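Local structure of 3-carboxy-cis,cis-muconate cycloisomerase (Pseudomonas putida, 1RE5) at residues Gln224-Phe236 with Met309-Glu323. The protein belongs to the fumarase/aspartase superfamily of mostly helical enzymes that assemble as tetramers. Residues are numbered along the deposited sequence; the frame is centred on the assembly and turned at random.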
ATOM      1  N   GLN D 224     -25.880 -11.057 -13.105  1.00 27.15           N
ATOM      2  CA  GLN D 224     -26.513 -11.009 -11.791  1.00 26.45           C
ATOM      3  C   GLN D 224     -26.074  -9.753 -11.059  1.00 26.29           C
ATOM      4  O   GLN D 224     -25.106  -9.112 -11.456  1.00 26.78           O
ATOM      5  CB  GLN D 224     -26.110 -12.230 -10.961  1.00 26.59           C
ATOM      6  CG  GLN D 224     -24.606 -12.440 -10.830  1.00 26.00           C
ATOM      7  CD  GLN D 224     -24.259 -13.804 -10.240  1.00 27.98           C
ATOM      8  OE1 GLN D 224     -23.221 -14.399 -10.562  1.00 27.60           O
ATOM      9  NE2 GLN D 224     -25.126 -14.304  -9.359  1.00 29.06           N
ATOM     10  N   PRO D 225     -26.797  -9.368  -9.991  1.00 26.53           N
ATOM     11  CA  PRO D 225     -26.426  -8.170  -9.222  1.00 25.91           C
ATOM     12  C   PRO D 225     -25.035  -8.398  -8.625  1.00 25.38           C
ATOM     13  O   PRO D 225     -24.626  -9.540  -8.442  1.00 25.59           O
ATOM     14  CB  PRO D 225     -27.509  -8.106  -8.149  1.00 24.84           C
ATOM     15  CG  PRO D 225     -28.707  -8.679  -8.851  1.00 24.10           C
ATOM     16  CD  PRO D 225     -28.119  -9.872  -9.567  1.00 25.09           C
ATOM     17  N   TRP D 226     -24.313  -7.327  -8.318  1.00 25.81           N
ATOM     18  CA  TRP D 226     -22.966  -7.477  -7.758  1.00 25.88           C
ATOM     19  C   TRP D 226     -22.694  -6.617  -6.514  1.00 25.15           C
ATOM     20  O   TRP D 226     -21.649  -5.981  -6.413  1.00 25.13           O
ATOM     21  CB  TRP D 226     -21.917  -7.175  -8.836  1.00 26.19           C
ATOM     22  CG  TRP D 226     -22.254  -5.966  -9.665  1.00 26.99           C
ATOM     23  CD1 TRP D 226     -23.189  -5.890 -10.658  1.00 27.20           C
ATOM     24  CD2 TRP D 226     -21.719  -4.644  -9.518  1.00 27.34           C
ATOM     25  NE1 TRP D 226     -23.272  -4.605 -11.137  1.00 28.01           N
ATOM     26  CE2 TRP D 226     -22.382  -3.819 -10.456  1.00 27.63           C
ATOM     27  CE3 TRP D 226     -20.744  -4.074  -8.681  1.00 27.41           C
ATOM     28  CZ2 TRP D 226     -22.105  -2.453 -10.581  1.00 27.50           C
ATOM     29  CZ3 TRP D 226     -20.468  -2.710  -8.805  1.00 27.30           C
ATOM     30  CH2 TRP D 226     -21.150  -1.918  -9.751  1.00 27.53           C
ATOM     31  N   HIS D 227     -23.624  -6.622  -5.559  1.00 25.17           N
ATOM     32  CA  HIS D 227     -23.463  -5.834  -4.338  1.00 25.60           C
ATOM     33  C   HIS D 227     -22.149  -6.099  -3.596  1.00 25.09           C
ATOM     34  O   HIS D 227     -21.562  -5.168  -3.031  1.00 25.55           O
ATOM     35  CB  HIS D 227     -24.632  -6.074  -3.373  1.00 26.83           C
ATOM     36  CG  HIS D 227     -25.962  -5.655  -3.914  1.00 29.13           C
ATOM     37  ND1 HIS D 227     -26.163  -4.438  -4.529  1.00 30.57           N
ATOM     38  CD2 HIS D 227     -27.153  -6.296  -3.948  1.00 30.26           C
ATOM     39  CE1 HIS D 227     -27.421  -4.348  -4.924  1.00 30.32           C
ATOM     40  NE2 HIS D 227     -28.043  -5.463  -4.584  1.00 31.54           N
ATOM     41  N   THR D 228     -21.691  -7.352  -3.580  1.00 22.66           N
ATOM     42  CA  THR D 228     -20.451  -7.677  -2.883  1.00 20.87           C
ATOM     43  C   THR D 228     -19.380  -8.357  -3.758  1.00 21.61           C
ATOM     44  O   THR D 228     -18.462  -9.023  -3.248  1.00 20.49           O
ATOM     45  CB  THR D 228     -20.724  -8.527  -1.608  1.00 20.11           C
ATOM     46  OG1 THR D 228     -21.315  -9.782  -1.959  1.00 20.63           O
ATOM     47  CG2 THR D 228     -21.665  -7.790  -0.684  1.00 20.25           C
ATOM     48  N   GLN D 229     -19.516  -8.190  -5.075  1.00 20.52           N
ATOM     49  CA  GLN D 229     -18.540  -8.696  -6.041  1.00 21.51           C
ATOM     50  C   GLN D 229     -18.069  -7.396  -6.714  1.00 22.15           C
ATOM     51  O   GLN D 229     -18.676  -6.936  -7.694  1.00 23.54           O
ATOM     52  CB  GLN D 229     -19.209  -9.617  -7.062  1.00 20.51           C
ATOM     53  CG  GLN D 229     -19.699 -10.969  -6.513  1.00 22.47           C
ATOM     54  CD  GLN D 229     -18.584 -11.852  -5.963  1.00 21.94           C
ATOM     55  OE1 GLN D 229     -17.407 -11.655  -6.276  1.00 23.80           O
ATOM     56  NE2 GLN D 229     -18.955 -12.839  -5.151  1.00 20.09           N
ATOM     57  N   ARG D 230     -16.993  -6.809  -6.190  1.00 20.23           N
ATOM     58  CA  ARG D 230     -16.509  -5.522  -6.686  1.00 19.43           C
ATOM     59  C   ARG D 230     -15.356  -5.506  -7.708  1.00 20.14           C
ATOM     60  O   ARG D 230     -14.780  -4.439  -7.977  1.00 19.48           O
ATOM     61  CB  ARG D 230     -16.119  -4.664  -5.481  1.00 18.69           C
ATOM     62  CG  ARG D 230     -16.927  -4.959  -4.230  1.00 18.08           C
ATOM     63  CD  ARG D 230     -18.351  -4.524  -4.407  1.00 18.01           C
ATOM     64  NE  ARG D 230     -18.477  -3.073  -4.334  1.00 20.83           N
ATOM     65  CZ  ARG D 230     -19.546  -2.400  -4.755  1.00 21.87           C
ATOM     66  NH1 ARG D 230     -20.577  -3.051  -5.283  1.00 22.86           N
ATOM     67  NH2 ARG D 230     -19.592  -1.081  -4.639  1.00 20.64           N
ATOM     68  N   ASP D 231     -15.031  -6.652  -8.301  1.00 18.83           N
ATOM     69  CA  ASP D 231     -13.928  -6.686  -9.250  1.00 20.07           C
ATOM     70  C   ASP D 231     -14.025  -5.648 -10.367  1.00 21.77           C
ATOM     71  O   ASP D 231     -13.008  -5.105 -10.799  1.00 22.46           O
ATOM     72  CB  ASP D 231     -13.804  -8.069  -9.860  1.00 20.69           C
ATOM     73  CG  ASP D 231     -15.061  -8.495 -10.554  1.00 21.93           C
ATOM     74  OD1 ASP D 231     -15.035  -8.712 -11.788  1.00 22.22           O
ATOM     75  OD2 ASP D 231     -16.084  -8.596  -9.852  1.00 23.75           O
ATOM     76  N   ARG D 232     -15.236  -5.364 -10.837  1.00 22.83           N
ATOM     77  CA  ARG D 232     -15.405  -4.388 -11.910  1.00 23.08           C
ATOM     78  C   ARG D 232     -14.825  -3.020 -11.547  1.00 23.97           C
ATOM     79  O   ARG D 232     -14.116  -2.403 -12.354  1.00 24.12           O
ATOM     80  CB  ARG D 232     -16.889  -4.243 -12.281  1.00 23.91           C
ATOM     81  CG  ARG D 232     -17.441  -5.418 -13.078  1.00 25.84           C
ATOM     82  CD  ARG D 232     -18.936  -5.278 -13.347  1.00 26.56           C
ATOM     83  NE  ARG D 232     -19.658  -6.420 -12.796  1.00 28.81           N
ATOM     84  CZ  ARG D 232     -20.229  -7.366 -13.530  1.00 28.58           C
ATOM     85  NH1 ARG D 232     -20.176  -7.303 -14.851  1.00 31.64           N
ATOM     86  NH2 ARG D 232     -20.824  -8.389 -12.946  1.00 27.89           N
ATOM     87  N   LEU D 233     -15.110  -2.542 -10.337  1.00 23.51           N
ATOM     88  CA  LEU D 233     -14.604  -1.230  -9.920  1.00 22.29           C
ATOM     89  C   LEU D 233     -13.087  -1.255  -9.673  1.00 21.82           C
ATOM     90  O   LEU D 233     -12.367  -0.307  -9.997  1.00 21.11           O
ATOM     91  CB  LEU D 233     -15.329  -0.760  -8.652  1.00 21.64           C
ATOM     92  CG  LEU D 233     -16.864  -0.739  -8.691  1.00 22.28           C
ATOM     93  CD1 LEU D 233     -17.416  -0.192  -7.369  1.00 20.29           C
ATOM     94  CD2 LEU D 233     -17.330   0.124  -9.854  1.00 22.64           C
ATOM     95  N   VAL D 234     -12.600  -2.346  -9.095  1.00 21.35           N
ATOM     96  CA  VAL D 234     -11.186  -2.466  -8.808  1.00 20.78           C
ATOM     97  C   VAL D 234     -10.380  -2.579 -10.102  1.00 21.71           C
ATOM     98  O   VAL D 234      -9.268  -2.062 -10.188  1.00 21.77           O
ATOM     99  CB  VAL D 234     -10.930  -3.669  -7.904  1.00 21.06           C
ATOM    100  CG1 VAL D 234      -9.451  -3.799  -7.600  1.00 20.97           C
ATOM    101  CG2 VAL D 234     -11.721  -3.491  -6.617  1.00 20.69           C
ATOM    102  N   GLU D 235     -10.929  -3.240 -11.117  1.00 21.73           N
ATOM    103  CA  GLU D 235     -10.208  -3.331 -12.386  1.00 21.68           C
ATOM    104  C   GLU D 235     -10.048  -1.950 -13.023  1.00 22.40           C
ATOM    105  O   GLU D 235      -8.976  -1.606 -13.523  1.00 22.82           O
ATOM    106  CB  GLU D 235     -10.932  -4.226 -13.371  1.00 21.35           C
ATOM    107  CG  GLU D 235     -10.473  -4.024 -14.799  1.00 21.24           C
ATOM    108  CD  GLU D 235     -11.106  -5.020 -15.743  1.00 23.58           C
ATOM    109  OE1 GLU D 235     -12.353  -5.160 -15.726  1.00 23.54           O
ATOM    110  OE2 GLU D 235     -10.351  -5.667 -16.498  1.00 24.13           O
ATOM    111  N   PHE D 236     -11.122  -1.164 -13.018  1.00 22.10           N
ATOM    112  CA  PHE D 236     -11.075   0.182 -13.585  1.00 22.09           C
ATOM    113  C   PHE D 236     -10.022   1.022 -12.864  1.00 20.85           C
ATOM    114  O   PHE D 236      -9.244   1.741 -13.493  1.00 21.81           O
ATOM    115  CB  PHE D 236     -12.447   0.857 -13.464  1.00 22.03           C
ATOM    116  CG  PHE D 236     -12.471   2.276 -13.951  1.00 21.59           C
ATOM    117  CD1 PHE D 236     -12.215   2.574 -15.284  1.00 22.46           C
ATOM    118  CD2 PHE D 236     -12.755   3.320 -13.079  1.00 21.94           C
ATOM    119  CE1 PHE D 236     -12.246   3.904 -15.742  1.00 22.66           C
ATOM    120  CE2 PHE D 236     -12.786   4.655 -13.530  1.00 20.97           C
ATOM    121  CZ  PHE D 236     -12.531   4.941 -14.861  1.00 20.18           C
ATOM    122  N   MET D 309     -12.065  -5.816  -1.166  1.00 20.82           N
ATOM    123  CA  MET D 309     -12.795  -6.799  -1.960  1.00 19.90           C
ATOM    124  C   MET D 309     -13.502  -7.943  -1.223  1.00 21.17           C
ATOM    125  O   MET D 309     -14.581  -8.382  -1.645  1.00 22.18           O
ATOM    126  CB  MET D 309     -11.883  -7.401  -3.018  1.00 19.25           C
ATOM    127  CG  MET D 309     -11.690  -6.511  -4.219  1.00 21.48           C
ATOM    128  SD  MET D 309     -10.816  -7.366  -5.534  1.00 22.84           S
ATOM    129  CE  MET D 309     -12.118  -8.327  -6.284  1.00 19.29           C
ATOM    130  N   PRO D 310     -12.919  -8.454  -0.123  1.00 20.14           N
ATOM    131  CA  PRO D 310     -13.615  -9.554   0.560  1.00 19.82           C
ATOM    132  C   PRO D 310     -14.838  -9.106   1.368  1.00 19.54           C
ATOM    133  O   PRO D 310     -14.914  -9.317   2.580  1.00 18.24           O
ATOM    134  CB  PRO D 310     -12.513 -10.158   1.422  1.00 19.27           C
ATOM    135  CG  PRO D 310     -11.736  -8.942   1.822  1.00 18.70           C
ATOM    136  CD  PRO D 310     -11.633  -8.151   0.530  1.00 18.37           C
ATOM    137  N   GLN D 311     -15.801  -8.498   0.678  1.00 20.99           N
ATOM    138  CA  GLN D 311     -17.018  -7.991   1.312  1.00 22.91           C
ATOM    139  C   GLN D 311     -17.974  -9.134   1.641  1.00 24.05           C
ATOM    140  O   GLN D 311     -18.333  -9.933   0.771  1.00 24.52           O
ATOM    141  CB  GLN D 311     -17.681  -6.957   0.400  1.00 22.44           C
ATOM    142  CG  GLN D 311     -16.696  -5.917  -0.121  1.00 22.22           C
ATOM    143  CD  GLN D 311     -17.364  -4.665  -0.663  1.00 23.75           C
ATOM    144  OE1 GLN D 311     -18.521  -4.697  -1.086  1.00 27.04           O
ATOM    145  NE2 GLN D 311     -16.627  -3.555  -0.673  1.00 21.39           N
ATOM    146  N   GLU D 312     -18.389  -9.194   2.905  1.00 25.48           N
ATOM    147  CA  GLU D 312     -19.243 -10.278   3.383  1.00 26.79           C
ATOM    148  C   GLU D 312     -20.688 -10.337   2.932  1.00 26.27           C
ATOM    149  O   GLU D 312     -21.396  -9.321   2.881  1.00 27.24           O
ATOM    150  CB  GLU D 312     -19.209 -10.335   4.916  1.00 27.60           C
ATOM    151  CG  GLU D 312     -18.354  -9.252   5.544  1.00 32.16           C
ATOM    152  CD  GLU D 312     -19.102  -7.958   5.722  1.00 32.45           C
ATOM    153  OE1 GLU D 312     -18.463  -6.938   6.068  1.00 34.94           O
ATOM    154  OE2 GLU D 312     -20.331  -7.974   5.533  1.00 32.86           O
ATOM    155  N   HIS D 313     -21.103 -11.557   2.604  1.00 24.55           N
ATOM    156  CA  HIS D 313     -22.465 -11.849   2.216  1.00 23.55           C
ATOM    157  C   HIS D 313     -23.124 -10.932   1.189  1.00 24.45           C
ATOM    158  O   HIS D 313     -22.538 -10.629   0.142  1.00 25.01           O
ATOM    159  CB  HIS D 313     -23.311 -11.908   3.480  1.00 22.52           C
ATOM    160  CG  HIS D 313     -22.913 -13.009   4.410  1.00 21.91           C
ATOM    161  ND1 HIS D 313     -22.730 -14.310   3.985  1.00 22.71           N
ATOM    162  CD2 HIS D 313     -22.712 -13.018   5.747  1.00 22.17           C
ATOM    163  CE1 HIS D 313     -22.441 -15.074   5.024  1.00 22.51           C
ATOM    164  NE2 HIS D 313     -22.425 -14.314   6.107  1.00 24.30           N
ATOM    165  N   GLU D 314     -24.343 -10.490   1.494  1.00 24.21           N
ATOM    166  CA  GLU D 314     -25.114  -9.653   0.576  1.00 24.19           C
ATOM    167  C   GLU D 314     -24.816  -8.157   0.579  1.00 24.37           C
ATOM    168  O   GLU D 314     -25.191  -7.455  -0.351  1.00 24.40           O
ATOM    169  CB  GLU D 314     -26.606  -9.886   0.814  1.00 24.32           C
ATOM    170  CG  GLU D 314     -27.074 -11.267   0.393  1.00 23.20           C
ATOM    171  CD  GLU D 314     -26.314 -12.371   1.099  1.00 23.76           C
ATOM    172  OE1 GLU D 314     -26.342 -12.405   2.358  1.00 24.42           O
ATOM    173  OE2 GLU D 314     -25.692 -13.200   0.395  1.00 21.91           O
ATOM    174  N   ARG D 315     -24.163  -7.671   1.628  1.00 23.98           N
ATOM    175  CA  ARG D 315     -23.801  -6.269   1.715  1.00 24.13           C
ATOM    176  C   ARG D 315     -22.853  -6.176   2.886  1.00 25.54           C
ATOM    177  O   ARG D 315     -23.157  -6.664   3.976  1.00 26.16           O
ATOM    178  CB  ARG D 315     -25.022  -5.398   1.957  1.00 24.22           C
ATOM    179  CG  ARG D 315     -24.803  -3.963   1.518  1.00 25.81           C
ATOM    180  CD  ARG D 315     -26.019  -3.110   1.777  1.00 28.33           C
ATOM    181  NE  ARG D 315     -27.259  -3.810   1.434  1.00 30.33           N
ATOM    182  CZ  ARG D 315     -27.576  -4.216   0.212  1.00 28.84           C
ATOM    183  NH1 ARG D 315     -26.753  -3.992  -0.799  1.00 29.94           N
ATOM    184  NH2 ARG D 315     -28.713  -4.857   0.007  1.00 29.06           N
ATOM    185  N   SER D 316     -21.700  -5.559   2.653  1.00 25.88           N
ATOM    186  CA  SER D 316     -20.670  -5.440   3.674  1.00 25.34           C
ATOM    187  C   SER D 316     -20.578  -4.030   4.240  1.00 25.45           C
ATOM    188  O   SER D 316     -20.760  -3.061   3.507  1.00 27.54           O
ATOM    189  CB  SER D 316     -19.338  -5.867   3.051  1.00 24.42           C
ATOM    190  OG  SER D 316     -18.237  -5.470   3.834  1.00 27.04           O
ATOM    191  N   LEU D 317     -20.324  -3.909   5.543  1.00 24.49           N
ATOM    192  CA  LEU D 317     -20.191  -2.591   6.159  1.00 24.57           C
ATOM    193  C   LEU D 317     -18.719  -2.324   6.449  1.00 24.84           C
ATOM    194  O   LEU D 317     -17.990  -3.218   6.890  1.00 26.02           O
ATOM    195  CB  LEU D 317     -21.029  -2.490   7.448  1.00 24.97           C
ATOM    196  CG  LEU D 317     -20.774  -3.311   8.720  1.00 25.87           C
ATOM    197  CD1 LEU D 317     -20.215  -4.661   8.340  1.00 28.37           C
ATOM    198  CD2 LEU D 317     -19.814  -2.602   9.632  1.00 26.22           C
ATOM    199  N   GLY D 318     -18.279  -1.099   6.183  1.00 24.17           N
ATOM    200  CA  GLY D 318     -16.888  -0.753   6.409  1.00 23.24           C
ATOM    201  C   GLY D 318     -16.107  -0.881   5.115  1.00 23.69           C
ATOM    202  O   GLY D 318     -15.657   0.121   4.547  1.00 24.64           O
ATOM    203  N   LEU D 319     -15.951  -2.112   4.632  1.00 23.08           N
ATOM    204  CA  LEU D 319     -15.221  -2.352   3.389  1.00 21.63           C
ATOM    205  C   LEU D 319     -15.863  -1.602   2.228  1.00 22.70           C
ATOM    206  O   LEU D 319     -15.172  -0.965   1.420  1.00 23.80           O
ATOM    207  CB  LEU D 319     -15.164  -3.851   3.072  1.00 19.87           C
ATOM    208  CG  LEU D 319     -14.514  -4.762   4.128  1.00 19.20           C
ATOM    209  CD1 LEU D 319     -14.110  -6.070   3.471  1.00 17.71           C
ATOM    210  CD2 LEU D 319     -13.285  -4.087   4.737  1.00 19.19           C
ATOM    211  N   TRP D 320     -17.187  -1.669   2.145  1.00 22.62           N
ATOM    212  CA  TRP D 320     -17.904  -0.972   1.090  1.00 21.56           C
ATOM    213  C   TRP D 320     -17.775   0.535   1.278  1.00 20.77           C
ATOM    214  O   TRP D 320     -17.591   1.271   0.316  1.00 20.33           O
ATOM    215  CB  TRP D 320     -19.367  -1.385   1.109  1.00 23.76           C
ATOM    216  CG  TRP D 320     -20.251  -0.612   0.176  1.00 26.10           C
ATOM    217  CD1 TRP D 320     -19.975  -0.249  -1.114  1.00 25.62           C
ATOM    218  CD2 TRP D 320     -21.600  -0.183   0.435  1.00 26.10           C
ATOM    219  NE1 TRP D 320     -21.067   0.373  -1.673  1.00 26.93           N
ATOM    220  CE2 TRP D 320     -22.079   0.425  -0.745  1.00 27.01           C
ATOM    221  CE3 TRP D 320     -22.446  -0.259   1.550  1.00 25.47           C
ATOM    222  CZ2 TRP D 320     -23.376   0.957  -0.844  1.00 26.71           C
ATOM    223  CZ3 TRP D 320     -23.730   0.269   1.453  1.00 25.75           C
ATOM    224  CH2 TRP D 320     -24.181   0.869   0.261  1.00 25.97           C
ATOM    225  N   HIS D 321     -17.860   0.996   2.523  1.00 20.60           N
ATOM    226  CA  HIS D 321     -17.739   2.420   2.803  1.00 19.87           C
ATOM    227  C   HIS D 321     -16.375   2.931   2.358  1.00 20.50           C
ATOM    228  O   HIS D 321     -16.255   4.057   1.898  1.00 21.16           O
ATOM    229  CB  HIS D 321     -17.919   2.687   4.293  1.00 21.33           C
ATOM    230  CG  HIS D 321     -19.303   2.417   4.803  1.00 24.26           C
ATOM    231  ND1 HIS D 321     -19.850   1.151   4.851  1.00 24.63           N
ATOM    232  CD2 HIS D 321     -20.243   3.252   5.316  1.00 24.62           C
ATOM    233  CE1 HIS D 321     -21.063   1.218   5.376  1.00 24.68           C
ATOM    234  NE2 HIS D 321     -21.325   2.481   5.669  1.00 24.41           N
ATOM    235  N   ALA D 322     -15.342   2.098   2.490  1.00 20.66           N
ATOM    236  CA  ALA D 322     -13.986   2.480   2.095  1.00 19.76           C
ATOM    237  C   ALA D 322     -13.838   2.834   0.604  1.00 20.93           C
ATOM    238  O   ALA D 322     -12.914   3.547   0.225  1.00 22.79           O
ATOM    239  CB  ALA D 322     -13.017   1.365   2.449  1.00 17.26           C
ATOM    240  N   GLU D 323     -14.727   2.333  -0.249  1.00 20.70           N
ATOM    241  CA  GLU D 323     -14.633   2.629  -1.678  1.00 19.96           C
ATOM    242  C   GLU D 323     -15.107   4.033  -2.020  1.00 21.10           C
ATOM    243  O   GLU D 323     -14.531   4.699  -2.867  1.00 22.26           O
ATOM    244  CB  GLU D 323     -15.492   1.668  -2.505  1.00 19.28           C
ATOM    245  CG  GLU D 323     -15.425   0.202  -2.134  1.00 20.24           C
ATOM    246  CD  GLU D 323     -16.376  -0.639  -2.980  1.00 21.16           C
ATOM    247  OE1 GLU D 323     -17.240  -0.052  -3.666  1.00 21.35           O
ATOM    248  OE2 GLU D 323     -16.273  -1.886  -2.955  1.00 23.76           O
TER
HETATM  249  O   HOH W   1     -21.375  -4.671  -0.215  1.00 17.12           O
HETATM  250  O   HOH W   2     -15.700  -8.669  -4.174  1.00 18.42           O
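At the N-terminal ends of two long helices of the fumarase/aspartase-type core, 231-257 and 319-347, a buried salt bridge joins Arg230, the N-cap residue of the first, to Glu323, near the start of the second. Arg230 meets the carboxylate side-on: NE donates to the syn lone pair of Glu323 OE2, 2.9 Å away, and NH2 donates to Glu323 OE1 at 2.7 Å. Guanidinium and carboxylate lie nearly coplanar, 16° apart, and the two straight bonds fix the rotation of both groups. Bends at chi2 (-68°) and chi3 (-74°) turn the guanidinium to this carboxylate; Arg230 CD lies 3.3 Å from Gln311 OE1. Its NH1 pairs with Asp111 of helix 106-142, so the positive charge is probably shared between two carboxylates.

Before each helix runs an irregular loop, and these meet around Thr228, the third residue of the type I turn 226-229. Thr228 OG1 donates to His313 O at 2.6 Å, almost in line with the C=O bond, inside the type II' turn 312-315. Over one face of the His227 ring lies Arg315 NH1, 3.6 Å from His227 CG, the ring and guanidinium planes steeply inclined. Two waters bridge the loops, one joining His227 O, Gln311 OE1 and Ser316 N, the other Thr228 O, Arg230 N and Met309 O. Met309 CG packs 3.9 Å from Val234 CG2, while Asp231 turns its carboxylate to Arg175 and Arg179 of a second subunit.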